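Local coordinates for DNA alpha-glucosyltransferase (Enterobacteria phage T4, PDB 1XV5), which belongs to the glycosyltransferases of the GT-B fold, with two Rossmann-like domains of parallel sheet and helices, and is modelled here with uridine-5'-diphosphate (UDP), at residues A[182-185]-A[186-190]; A[368-371]-A[372-375]; A[384-388]-A[389-393]. All coordinates share one frame; numbering follows the deposited sequence.

How the interactions relate
All three contacts are local, and each joins residues within a turn or two of each other; none closes a long loop, and they follow in series without nesting or crossing. Interaction 1 comes first, on helix 181-188 and the two residues after it, which in chain order lie between strand 172-174 of one sheet and strand 199-203 of the other. Interaction 2 opens helix 368-386, and interaction 3 marks the break between that helix and helix 388-399. Segment 182-190 touches helix 368-386 near its start, through Trp189 and Lys190 on Arg375, and the N-cap residue just after its end, through Val182 and Asp387. Interactions 2 and 3 share helix 368-386 but do not touch.

Interaction 1 of 3, residues A[182-185]-A[186-190]; sequences VKVR and STYWK
Arg185 and Trp189 each place CG anti to their own backbone N (chi1 172° and -158°), and the arginine then runs extended to NE, which lays its guanidinium flat on the indole. The pair forms a stacked cation-pi contact at the C-terminal end of helix 181-188, in the segment between the two domains of the GT-B fold. The planes are only 9° apart, and Arg185 CZ stands 3.6 Å from the centroid of the six-membered ring of Trp189. The aliphatic part joins in, with Arg185 CG 3.5 Å from Trp189 CE3. Glu376 of helix 368-386 makes a salt bridge to Arg185 NH2, so the stacked cation is also paired with a carboxylate. On another side of the helix Val184 CG1 touches Tyr188 CD1 at 3.9 Å. Trp189 is the first residue to leave helical geometry, yet its N still donates to Arg185 O at 3.1 Å. In this last turn Val184 O accepts from both Thr187 N and Tyr188 N. Two hydroxyls grip Lys183 O from opposite faces of its carbonyl plane: Ser186 OG at 2.8 Å and Thr187 OG1 at 3.1 Å.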
ATOM      1  N   VAL A 182      -8.027 -14.028   0.663  1.00 15.81           N
ATOM      2  CA  VAL A 182      -8.404 -15.360   1.115  1.00 16.68           C
ATOM      3  C   VAL A 182      -7.223 -16.010   1.838  1.00 17.01           C
ATOM      4  O   VAL A 182      -7.379 -16.595   2.908  1.00 16.15           O
ATOM      5  CB  VAL A 182      -8.805 -16.252  -0.082  1.00 17.20           C
ATOM      6  CG1 VAL A 182      -9.154 -17.651   0.400  1.00 18.94           C
ATOM      7  CG2 VAL A 182      -9.979 -15.629  -0.821  1.00 19.51           C
ATOM      8  N   LYS A 183      -6.039 -15.899   1.243  1.00 17.65           N
ATOM      9  CA  LYS A 183      -4.839 -16.483   1.826  1.00 17.64           C
ATOM     10  C   LYS A 183      -4.537 -15.938   3.220  1.00 17.43           C
ATOM     11  O   LYS A 183      -4.169 -16.692   4.118  1.00 18.07           O
ATOM     12  CB  LYS A 183      -3.641 -16.253   0.904  1.00 20.48           C
ATOM     13  CG  LYS A 183      -2.376 -16.958   1.368  1.00 25.15           C
ATOM     14  CD  LYS A 183      -1.305 -16.955   0.287  1.00 29.46           C
ATOM     15  CE  LYS A 183      -1.805 -17.649  -0.972  1.00 32.36           C
ATOM     16  NZ  LYS A 183      -2.355 -19.005  -0.681  1.00 35.87           N
ATOM     17  N   VAL A 184      -4.683 -14.630   3.404  1.00 15.57           N
ATOM     18  CA  VAL A 184      -4.432 -14.035   4.709  1.00 13.81           C
ATOM     19  C   VAL A 184      -5.437 -14.564   5.725  1.00 13.70           C
ATOM     20  O   VAL A 184      -5.068 -14.912   6.847  1.00 14.65           O
ATOM     21  CB  VAL A 184      -4.512 -12.490   4.650  1.00 15.50           C
ATOM     22  CG1 VAL A 184      -4.482 -11.907   6.055  1.00 15.04           C
ATOM     23  CG2 VAL A 184      -3.340 -11.953   3.841  1.00 14.50           C
ATOM     24  N   ARG A 185      -6.710 -14.639   5.347  1.00 12.97           N
ATOM     25  CA  ARG A 185      -7.697 -15.156   6.289  1.00 13.71           C
ATOM     26  C   ARG A 185      -7.408 -16.604   6.664  1.00 13.51           C
ATOM     27  O   ARG A 185      -7.501 -16.982   7.832  1.00 13.92           O
ATOM     28  CB  ARG A 185      -9.118 -15.082   5.727  1.00 12.82           C
ATOM     29  CG  ARG A 185     -10.108 -15.810   6.649  1.00 14.29           C
ATOM     30  CD  ARG A 185     -11.570 -15.604   6.294  1.00 14.64           C
ATOM     31  NE  ARG A 185     -12.422 -16.241   7.304  1.00 15.75           N
ATOM     32  CZ  ARG A 185     -13.705 -15.951   7.495  1.00 17.60           C
ATOM     33  NH1 ARG A 185     -14.301 -15.032   6.745  1.00 16.30           N
ATOM     34  NH2 ARG A 185     -14.390 -16.571   8.450  1.00 19.19           N
ATOM     35  N   SER A 186      -7.054 -17.411   5.672  1.00 15.89           N
ATOM     36  CA  SER A 186      -6.788 -18.823   5.914  1.00 16.21           C
ATOM     37  C   SER A 186      -5.556 -19.049   6.778  1.00 18.25           C
ATOM     38  O   SER A 186      -5.281 -20.177   7.188  1.00 18.46           O
ATOM     39  CB  SER A 186      -6.639 -19.569   4.584  1.00 17.27           C
ATOM     40  OG  SER A 186      -5.458 -19.191   3.905  1.00 20.94           O
ATOM     41  N   THR A 187      -4.829 -17.973   7.069  1.00 17.55           N
ATOM     42  CA  THR A 187      -3.620 -18.063   7.877  1.00 17.87           C
ATOM     43  C   THR A 187      -3.692 -17.358   9.231  1.00 18.16           C
ATOM     44  O   THR A 187      -3.045 -17.788  10.183  1.00 20.20           O
ATOM     45  CB  THR A 187      -2.403 -17.484   7.105  1.00 21.83           C
ATOM     46  OG1 THR A 187      -2.175 -18.258   5.921  1.00 26.50           O
ATOM     47  CG2 THR A 187      -1.147 -17.509   7.967  1.00 23.81           C
ATOM     48  N   TYR A 188      -4.484 -16.293   9.331  1.00 14.69           N
ATOM     49  CA  TYR A 188      -4.546 -15.535  10.580  1.00 14.81           C
ATOM     50  C   TYR A 188      -5.870 -15.398  11.316  1.00 15.33           C
ATOM     51  O   TYR A 188      -5.875 -15.014  12.483  1.00 16.12           O
ATOM     52  CB  TYR A 188      -3.999 -14.123  10.349  1.00 14.68           C
ATOM     53  CG  TYR A 188      -2.573 -14.110   9.868  1.00 14.49           C
ATOM     54  CD1 TYR A 188      -2.277 -14.080   8.507  1.00 17.11           C
ATOM     55  CD2 TYR A 188      -1.520 -14.187  10.772  1.00 15.68           C
ATOM     56  CE1 TYR A 188      -0.965 -14.128   8.056  1.00 16.51           C
ATOM     57  CE2 TYR A 188      -0.199 -14.240  10.334  1.00 17.19           C
ATOM     58  CZ  TYR A 188       0.069 -14.211   8.975  1.00 17.20           C
ATOM     59  OH  TYR A 188       1.368 -14.274   8.533  1.00 21.74           O
ATOM     60  N   TRP A 189      -6.983 -15.688  10.652  1.00 15.08           N
ATOM     61  CA  TRP A 189      -8.293 -15.538  11.284  1.00 15.20           C
ATOM     62  C   TRP A 189      -8.383 -16.257  12.631  1.00 15.22           C
ATOM     63  O   TRP A 189      -8.039 -17.436  12.748  1.00 14.90           O
ATOM     64  CB  TRP A 189      -9.383 -16.044  10.339  1.00 14.67           C
ATOM     65  CG  TRP A 189     -10.755 -15.494  10.621  1.00 14.79           C
ATOM     66  CD1 TRP A 189     -11.683 -15.995  11.489  1.00 16.47           C
ATOM     67  CD2 TRP A 189     -11.366 -14.361   9.991  1.00 14.66           C
ATOM     68  NE1 TRP A 189     -12.838 -15.249  11.432  1.00 14.99           N
ATOM     69  CE2 TRP A 189     -12.670 -14.239  10.523  1.00 15.42           C
ATOM     70  CE3 TRP A 189     -10.938 -13.438   9.028  1.00 13.85           C
ATOM     71  CZ2 TRP A 189     -13.555 -13.229  10.120  1.00 14.02           C
ATOM     72  CZ3 TRP A 189     -11.820 -12.430   8.625  1.00 14.36           C
ATOM     73  CH2 TRP A 189     -13.114 -12.337   9.175  1.00 13.85           C
ATOM     74  N   LYS A 190      -8.854 -15.537  13.643  1.00 14.23           N
ATOM     75  CA  LYS A 190      -8.988 -16.087  14.986  1.00 13.82           C
ATOM     76  C   LYS A 190     -10.450 -16.229  15.384  1.00 14.46           C
ATOM     77  O   LYS A 190     -11.316 -15.543  14.844  1.00 14.15           O
ATOM     78  CB  LYS A 190      -8.310 -15.167  16.007  1.00 14.61           C
ATOM     79  CG  LYS A 190      -6.819 -14.954  15.803  1.00 14.96           C
ATOM     80  CD  LYS A 190      -6.027 -16.205  16.145  1.00 15.37           C
ATOM     81  CE  LYS A 190      -4.527 -15.968  16.006  1.00 17.05           C
ATOM     82  NZ  LYS A 190      -4.145 -15.650  14.603  1.00 15.63           N
TER

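Interaction 2 of 3, residues A[368-371]-A[372-375]; sequences RALY and DRER
Asp372 takes up the first-turn bond of helix 368-386, its N donating to Arg368 O at 2.9 Å. Its CB lies by the same carbonyl, while the carboxylate leads on along the helix to Arg375, one turn later. Arg373 donates its N to Ala369 O and then doubles back: its chain bends at chi3 (-66°), bringing the guanidinium over the preceding turn. One face of that group rests on Leu370 CA, and Arg373 NH2 lies 3.7 Å from Leu370 CD1, the two side chains crossing at about a right angle. Arg373 NH1 also meets Ala369 CB, so a charged end covers two apolar groups. Glu374, bonded through its N to Leu370 O, runs beside Leu370 in the same direction, with Glu374 OE2 3.9 Å from Leu370 CD1. That oxygen has its salt bridge with Lys377, farther along the helix. Arg375 places CG between its backbone N and carbonyl carbon (chi1 61°) and extends obliquely past the Tyr371 side chain, where Arg375 CD comes 3.8 Å from Tyr371 CE2. Ring and guanidinium planes stand 53° apart and so do not stack. Two nitrogens of Arg375 grip one oxygen side-on: NE reaches Asp372 OD2 at 2.8 Å and NH2 reaches Asp372 OD2 at 2.9 Å, both with the acceptor in the guanidinium plane. This i to i+3 salt bridge would limit rotation of the group. Arg375 NH1 donates to Gly317 O and NH2 to Lys190 O, and Tyr371 OH is hydrogen-bonded to Gly289 O. Tyr371, Glu374 and Arg375 pack on Ile319 of strand 319-323, while Leu370 and Glu374 lean on Glu363 and Leu364 of helix 354-365.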
ATOM      1  N   ARG A 368     -20.204 -10.458  21.163  1.00 19.98           N
ATOM      2  CA  ARG A 368     -19.365 -11.297  20.312  1.00 21.50           C
ATOM      3  C   ARG A 368     -20.061 -11.771  19.037  1.00 21.17           C
ATOM      4  O   ARG A 368     -19.426 -11.879  17.988  1.00 20.71           O
ATOM      5  CB  ARG A 368     -18.867 -12.514  21.103  1.00 25.58           C
ATOM      6  CG  ARG A 368     -18.093 -12.166  22.371  1.00 29.70           C
ATOM      7  CD  ARG A 368     -16.612 -11.891  22.114  1.00 34.27           C
ATOM      8  NE  ARG A 368     -15.954 -11.374  23.315  1.00 36.53           N
ATOM      9  CZ  ARG A 368     -14.636 -11.255  23.472  1.00 37.01           C
ATOM     10  NH1 ARG A 368     -13.803 -11.622  22.506  1.00 33.73           N
ATOM     11  NH2 ARG A 368     -14.151 -10.755  24.601  1.00 36.98           N
ATOM     12  N   ALA A 369     -21.357 -12.059  19.119  1.00 19.94           N
ATOM     13  CA  ALA A 369     -22.097 -12.525  17.946  1.00 19.34           C
ATOM     14  C   ALA A 369     -22.189 -11.424  16.894  1.00 18.21           C
ATOM     15  O   ALA A 369     -22.000 -11.675  15.703  1.00 18.35           O
ATOM     16  CB  ALA A 369     -23.494 -12.990  18.347  1.00 20.51           C
ATOM     17  N   LEU A 370     -22.490 -10.208  17.342  1.00 16.15           N
ATOM     18  CA  LEU A 370     -22.587  -9.059  16.455  1.00 15.99           C
ATOM     19  C   LEU A 370     -21.208  -8.810  15.849  1.00 15.73           C
ATOM     20  O   LEU A 370     -21.068  -8.610  14.640  1.00 15.87           O
ATOM     21  CB  LEU A 370     -23.038  -7.824  17.242  1.00 16.74           C
ATOM     22  CG  LEU A 370     -23.077  -6.480  16.510  1.00 18.92           C
ATOM     23  CD1 LEU A 370     -24.010  -6.564  15.309  1.00 19.23           C
ATOM     24  CD2 LEU A 370     -23.534  -5.390  17.477  1.00 19.93           C
ATOM     25  N   TYR A 371     -20.194  -8.828  16.709  1.00 14.74           N
ATOM     26  CA  TYR A 371     -18.811  -8.615  16.291  1.00 14.75           C
ATOM     27  C   TYR A 371     -18.490  -9.553  15.132  1.00 14.63           C
ATOM     28  O   TYR A 371     -17.974  -9.130  14.092  1.00 13.84           O
ATOM     29  CB  TYR A 371     -17.861  -8.910  17.459  1.00 14.03           C
ATOM     30  CG  TYR A 371     -16.398  -8.630  17.167  1.00 15.29           C
ATOM     31  CD1 TYR A 371     -15.814  -7.414  17.520  1.00 14.92           C
ATOM     32  CD2 TYR A 371     -15.606  -9.573  16.513  1.00 13.82           C
ATOM     33  CE1 TYR A 371     -14.472  -7.139  17.225  1.00 14.31           C
ATOM     34  CE2 TYR A 371     -14.269  -9.312  16.212  1.00 14.73           C
ATOM     35  CZ  TYR A 371     -13.708  -8.095  16.570  1.00 15.54           C
ATOM     36  OH  TYR A 371     -12.388  -7.837  16.273  1.00 14.42           O
ATOM     37  N   ASP A 372     -18.804 -10.833  15.319  1.00 14.44           N
ATOM     38  CA  ASP A 372     -18.542 -11.843  14.297  1.00 14.02           C
ATOM     39  C   ASP A 372     -19.287 -11.553  13.001  1.00 15.19           C
ATOM     40  O   ASP A 372     -18.709 -11.635  11.914  1.00 15.00           O
ATOM     41  CB  ASP A 372     -18.918 -13.232  14.824  1.00 15.08           C
ATOM     42  CG  ASP A 372     -17.723 -14.166  14.909  1.00 18.74           C
ATOM     43  OD1 ASP A 372     -17.832 -15.204  15.592  1.00 21.00           O
ATOM     44  OD2 ASP A 372     -16.679 -13.872  14.287  1.00 21.83           O
ATOM     45  N   ARG A 373     -20.569 -11.214  13.105  1.00 15.44           N
ATOM     46  CA  ARG A 373     -21.344 -10.913  11.908  1.00 16.66           C
ATOM     47  C   ARG A 373     -20.732  -9.736  11.164  1.00 16.68           C
ATOM     48  O   ARG A 373     -20.597  -9.766   9.944  1.00 15.34           O
ATOM     49  CB  ARG A 373     -22.801 -10.577  12.254  1.00 17.64           C
ATOM     50  CG  ARG A 373     -23.621 -11.762  12.744  1.00 22.01           C
ATOM     51  CD  ARG A 373     -25.117 -11.458  12.678  1.00 22.90           C
ATOM     52  NE  ARG A 373     -25.520 -10.403  13.609  1.00 24.49           N
ATOM     53  CZ  ARG A 373     -25.700 -10.583  14.914  1.00 24.59           C
ATOM     54  NH1 ARG A 373     -25.515 -11.781  15.455  1.00 24.47           N
ATOM     55  NH2 ARG A 373     -26.069  -9.565  15.681  1.00 24.39           N
ATOM     56  N   GLU A 374     -20.354  -8.699  11.905  1.00 15.43           N
ATOM     57  CA  GLU A 374     -19.787  -7.511  11.282  1.00 14.60           C
ATOM     58  C   GLU A 374     -18.469  -7.764  10.562  1.00 13.88           C
ATOM     59  O   GLU A 374     -18.280  -7.288   9.442  1.00 14.56           O
ATOM     60  CB  GLU A 374     -19.624  -6.396  12.315  1.00 15.88           C
ATOM     61  CG  GLU A 374     -20.959  -5.892  12.857  1.00 17.30           C
ATOM     62  CD  GLU A 374     -21.891  -5.406  11.756  1.00 19.19           C
ATOM     63  OE1 GLU A 374     -21.522  -4.455  11.033  1.00 19.78           O
ATOM     64  OE2 GLU A 374     -22.996  -5.974  11.613  1.00 20.79           O
ATOM     65  N   ARG A 375     -17.558  -8.510  11.177  1.00 12.72           N
ATOM     66  CA  ARG A 375     -16.294  -8.752  10.494  1.00 13.04           C
ATOM     67  C   ARG A 375     -16.461  -9.717   9.321  1.00 14.25           C
ATOM     68  O   ARG A 375     -15.707  -9.646   8.356  1.00 12.89           O
ATOM     69  CB  ARG A 375     -15.213  -9.248  11.463  1.00 12.38           C
ATOM     70  CG  ARG A 375     -15.506 -10.544  12.174  1.00 11.53           C
ATOM     71  CD  ARG A 375     -14.246 -11.046  12.878  1.00 14.56           C
ATOM     72  NE  ARG A 375     -14.470 -12.319  13.555  1.00 15.35           N
ATOM     73  CZ  ARG A 375     -13.499 -13.117  13.984  1.00 15.91           C
ATOM     74  NH1 ARG A 375     -12.228 -12.775  13.809  1.00 14.36           N
ATOM     75  NH2 ARG A 375     -13.803 -14.265  14.574  1.00 13.73           N
TER

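Interaction 3 of 3, residues A[384-388]-A[389-393]; sequences QHQDS and SFCFK
Asp387 has an extended backbone (phi/psi -70/147°) that separates the helical turn of Gln384 and His385 from the helix beginning at Ser388, and its O accepts from both Phe390 N and Cys391 N. As the N-cap residue it also turns its carboxylate onto the new helix: Asp387 OD2 accepts from Ser389 N at 2.9 Å, closing an Asx turn, and from Ser389 OG at 2.7 Å. The amide comes from above the carboxylate plane, the hydroxyl on the anti side close to that plane. Ser389 reaches it because OG sits between its backbone N and carbonyl carbon (chi1 67°). Asp387 OD1 is bonded to Ile181 N, so one carboxylate caps this turn and holds the start of helix 181-188. In the GT-B fold the C-terminal helix crosses back to the N-terminal domain, and here helix 388-399 packs on helix 17-30 through Ser388 and Phe392. Phe390 swings back toward the preceding helix, its CD2 3.9 Å from both Asp387 CB and Gln384 O. Cys391 SG approaches Gln386 CA at 3.6 Å. Ser388 meets the edge of the Phe392 ring near its plane, Ser388 OG lying 3.5 Å from Phe392 CD1.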
ATOM      1  N   GLN A 384     -14.516  -8.896  -2.229  1.00 13.19           N
ATOM      2  CA  GLN A 384     -15.193  -8.548  -3.473  1.00 13.67           C
ATOM      3  C   GLN A 384     -14.590  -7.297  -4.099  1.00 13.76           C
ATOM      4  O   GLN A 384     -14.501  -7.176  -5.319  1.00 13.70           O
ATOM      5  CB  GLN A 384     -16.686  -8.313  -3.215  1.00 14.13           C
ATOM      6  CG  GLN A 384     -17.468  -9.583  -2.914  1.00 18.58           C
ATOM      7  CD  GLN A 384     -17.609 -10.476  -4.135  1.00 23.56           C
ATOM      8  OE1 GLN A 384     -17.870 -11.674  -4.018  1.00 28.87           O
ATOM      9  NE2 GLN A 384     -17.446  -9.892  -5.314  1.00 25.72           N
ATOM     10  N   HIS A 385     -14.160  -6.365  -3.258  1.00 12.99           N
ATOM     11  CA  HIS A 385     -13.607  -5.125  -3.771  1.00 10.73           C
ATOM     12  C   HIS A 385     -12.192  -5.176  -4.318  1.00 13.16           C
ATOM     13  O   HIS A 385     -11.920  -4.584  -5.362  1.00 12.86           O
ATOM     14  CB  HIS A 385     -13.658  -4.033  -2.702  1.00 12.10           C
ATOM     15  CG  HIS A 385     -13.215  -2.692  -3.201  1.00 11.90           C
ATOM     16  ND1 HIS A 385     -12.059  -2.077  -2.768  1.00 15.47           N
ATOM     17  CD2 HIS A 385     -13.748  -1.873  -4.136  1.00  8.48           C
ATOM     18  CE1 HIS A 385     -11.901  -0.937  -3.417  1.00 10.02           C
ATOM     19  NE2 HIS A 385     -12.913  -0.790  -4.253  1.00 14.75           N
ATOM     20  N   GLN A 386     -11.297  -5.893  -3.646  1.00 12.49           N
ATOM     21  CA  GLN A 386      -9.906  -5.868  -4.088  1.00 13.12           C
ATOM     22  C   GLN A 386      -9.074  -7.149  -4.002  1.00 13.55           C
ATOM     23  O   GLN A 386      -7.847  -7.077  -3.916  1.00 14.61           O
ATOM     24  CB  GLN A 386      -9.204  -4.731  -3.321  1.00 12.94           C
ATOM     25  CG  GLN A 386      -8.111  -3.999  -4.081  1.00 13.20           C
ATOM     26  CD  GLN A 386      -7.844  -2.615  -3.508  1.00 12.87           C
ATOM     27  OE1 GLN A 386      -8.752  -1.779  -3.433  1.00 12.06           O
ATOM     28  NE2 GLN A 386      -6.601  -2.364  -3.102  1.00 11.78           N
ATOM     29  N   ASP A 387      -9.710  -8.318  -4.032  1.00 12.80           N
ATOM     30  CA  ASP A 387      -8.931  -9.556  -3.978  1.00 13.12           C
ATOM     31  C   ASP A 387      -8.160  -9.722  -5.292  1.00 12.36           C
ATOM     32  O   ASP A 387      -8.635  -9.317  -6.352  1.00 12.79           O
ATOM     33  CB  ASP A 387      -9.829 -10.777  -3.785  1.00 13.69           C
ATOM     34  CG  ASP A 387      -9.031 -12.056  -3.560  1.00 16.22           C
ATOM     35  OD1 ASP A 387      -8.484 -12.233  -2.450  1.00 14.96           O
ATOM     36  OD2 ASP A 387      -8.937 -12.880  -4.497  1.00 16.64           O
ATOM     37  N   SER A 388      -6.977 -10.325  -5.215  1.00 13.01           N
ATOM     38  CA  SER A 388      -6.150 -10.547  -6.400  1.00 14.43           C
ATOM     39  C   SER A 388      -6.881 -11.322  -7.495  1.00 15.57           C
ATOM     40  O   SER A 388      -6.671 -11.074  -8.685  1.00 16.47           O
ATOM     41  CB  SER A 388      -4.878 -11.310  -6.018  1.00 13.04           C
ATOM     42  OG  SER A 388      -4.057 -10.544  -5.156  1.00 14.87           O
ATOM     43  N   SER A 389      -7.735 -12.262  -7.095  1.00 16.00           N
ATOM     44  CA  SER A 389      -8.463 -13.080  -8.061  1.00 17.62           C
ATOM     45  C   SER A 389      -9.273 -12.240  -9.040  1.00 17.34           C
ATOM     46  O   SER A 389      -9.507 -12.655 -10.178  1.00 18.47           O
ATOM     47  CB  SER A 389      -9.380 -14.080  -7.342  1.00 16.79           C
ATOM     48  OG  SER A 389     -10.437 -13.430  -6.661  1.00 17.64           O
ATOM     49  N   PHE A 390      -9.691 -11.059  -8.598  1.00 15.16           N
ATOM     50  CA  PHE A 390     -10.466 -10.152  -9.432  1.00 15.47           C
ATOM     51  C   PHE A 390      -9.604  -9.098 -10.123  1.00 15.49           C
ATOM     52  O   PHE A 390      -9.596  -8.986 -11.349  1.00 14.89           O
ATOM     53  CB  PHE A 390     -11.508  -9.402  -8.596  1.00 16.00           C
ATOM     54  CG  PHE A 390     -12.502 -10.287  -7.911  1.00 17.11           C
ATOM     55  CD1 PHE A 390     -13.367 -11.090  -8.647  1.00 18.98           C
ATOM     56  CD2 PHE A 390     -12.594 -10.300  -6.521  1.00 15.09           C
ATOM     57  CE1 PHE A 390     -14.311 -11.891  -8.007  1.00 19.21           C
ATOM     58  CE2 PHE A 390     -13.533 -11.096  -5.872  1.00 15.90           C
ATOM     59  CZ  PHE A 390     -14.395 -11.893  -6.617  1.00 18.18           C
ATOM     60  N   CYS A 391      -8.883  -8.323  -9.318  1.00 14.83           N
ATOM     61  CA  CYS A 391      -8.077  -7.223  -9.827  1.00 14.94           C
ATOM     62  C   CYS A 391      -6.906  -7.579 -10.734  1.00 14.47           C
ATOM     63  O   CYS A 391      -6.721  -6.936 -11.763  1.00 15.10           O
ATOM     64  CB  CYS A 391      -7.602  -6.358  -8.662  1.00 13.60           C
ATOM     65  SG  CYS A 391      -8.960  -5.836  -7.571  1.00 14.85           S
ATOM     66  N   PHE A 392      -6.109  -8.580 -10.372  1.00 15.36           N
ATOM     67  CA  PHE A 392      -4.988  -8.945 -11.233  1.00 15.02           C
ATOM     68  C   PHE A 392      -5.479  -9.519 -12.564  1.00 16.89           C
ATOM     69  O   PHE A 392      -4.786  -9.428 -13.583  1.00 15.93           O
ATOM     70  CB  PHE A 392      -4.039  -9.917 -10.515  1.00 15.34           C
ATOM     71  CG  PHE A 392      -3.008  -9.224  -9.660  1.00 14.91           C
ATOM     72  CD1 PHE A 392      -2.832  -9.576  -8.325  1.00 14.28           C
ATOM     73  CD2 PHE A 392      -2.222  -8.202 -10.191  1.00 15.35           C
ATOM     74  CE1 PHE A 392      -1.890  -8.918  -7.528  1.00 13.50           C
ATOM     75  CE2 PHE A 392      -1.276  -7.535  -9.402  1.00 15.69           C
ATOM     76  CZ  PHE A 392      -1.112  -7.897  -8.068  1.00 13.23           C
ATOM     77  N   LYS A 393      -6.677 -10.096 -12.561  1.00 16.73           N
ATOM     78  CA  LYS A 393      -7.256 -10.627 -13.793  1.00 17.88           C
ATOM     79  C   LYS A 393      -7.621  -9.432 -14.670  1.00 17.48           C
ATOM     80  O   LYS A 393      -7.352  -9.420 -15.872  1.00 16.99           O
ATOM     81  CB  LYS A 393      -8.511 -11.451 -13.490  1.00 19.17           C
ATOM     82  CG  LYS A 393      -9.363 -11.761 -14.720  1.00 24.48           C
ATOM     83  CD  LYS A 393      -8.586 -12.555 -15.754  1.00 30.23           C
ATOM     84  CE  LYS A 393      -9.363 -12.695 -17.059  1.00 33.95           C
ATOM     85  NZ  LYS A 393     -10.715 -13.274 -16.850  1.00 36.04           N
TER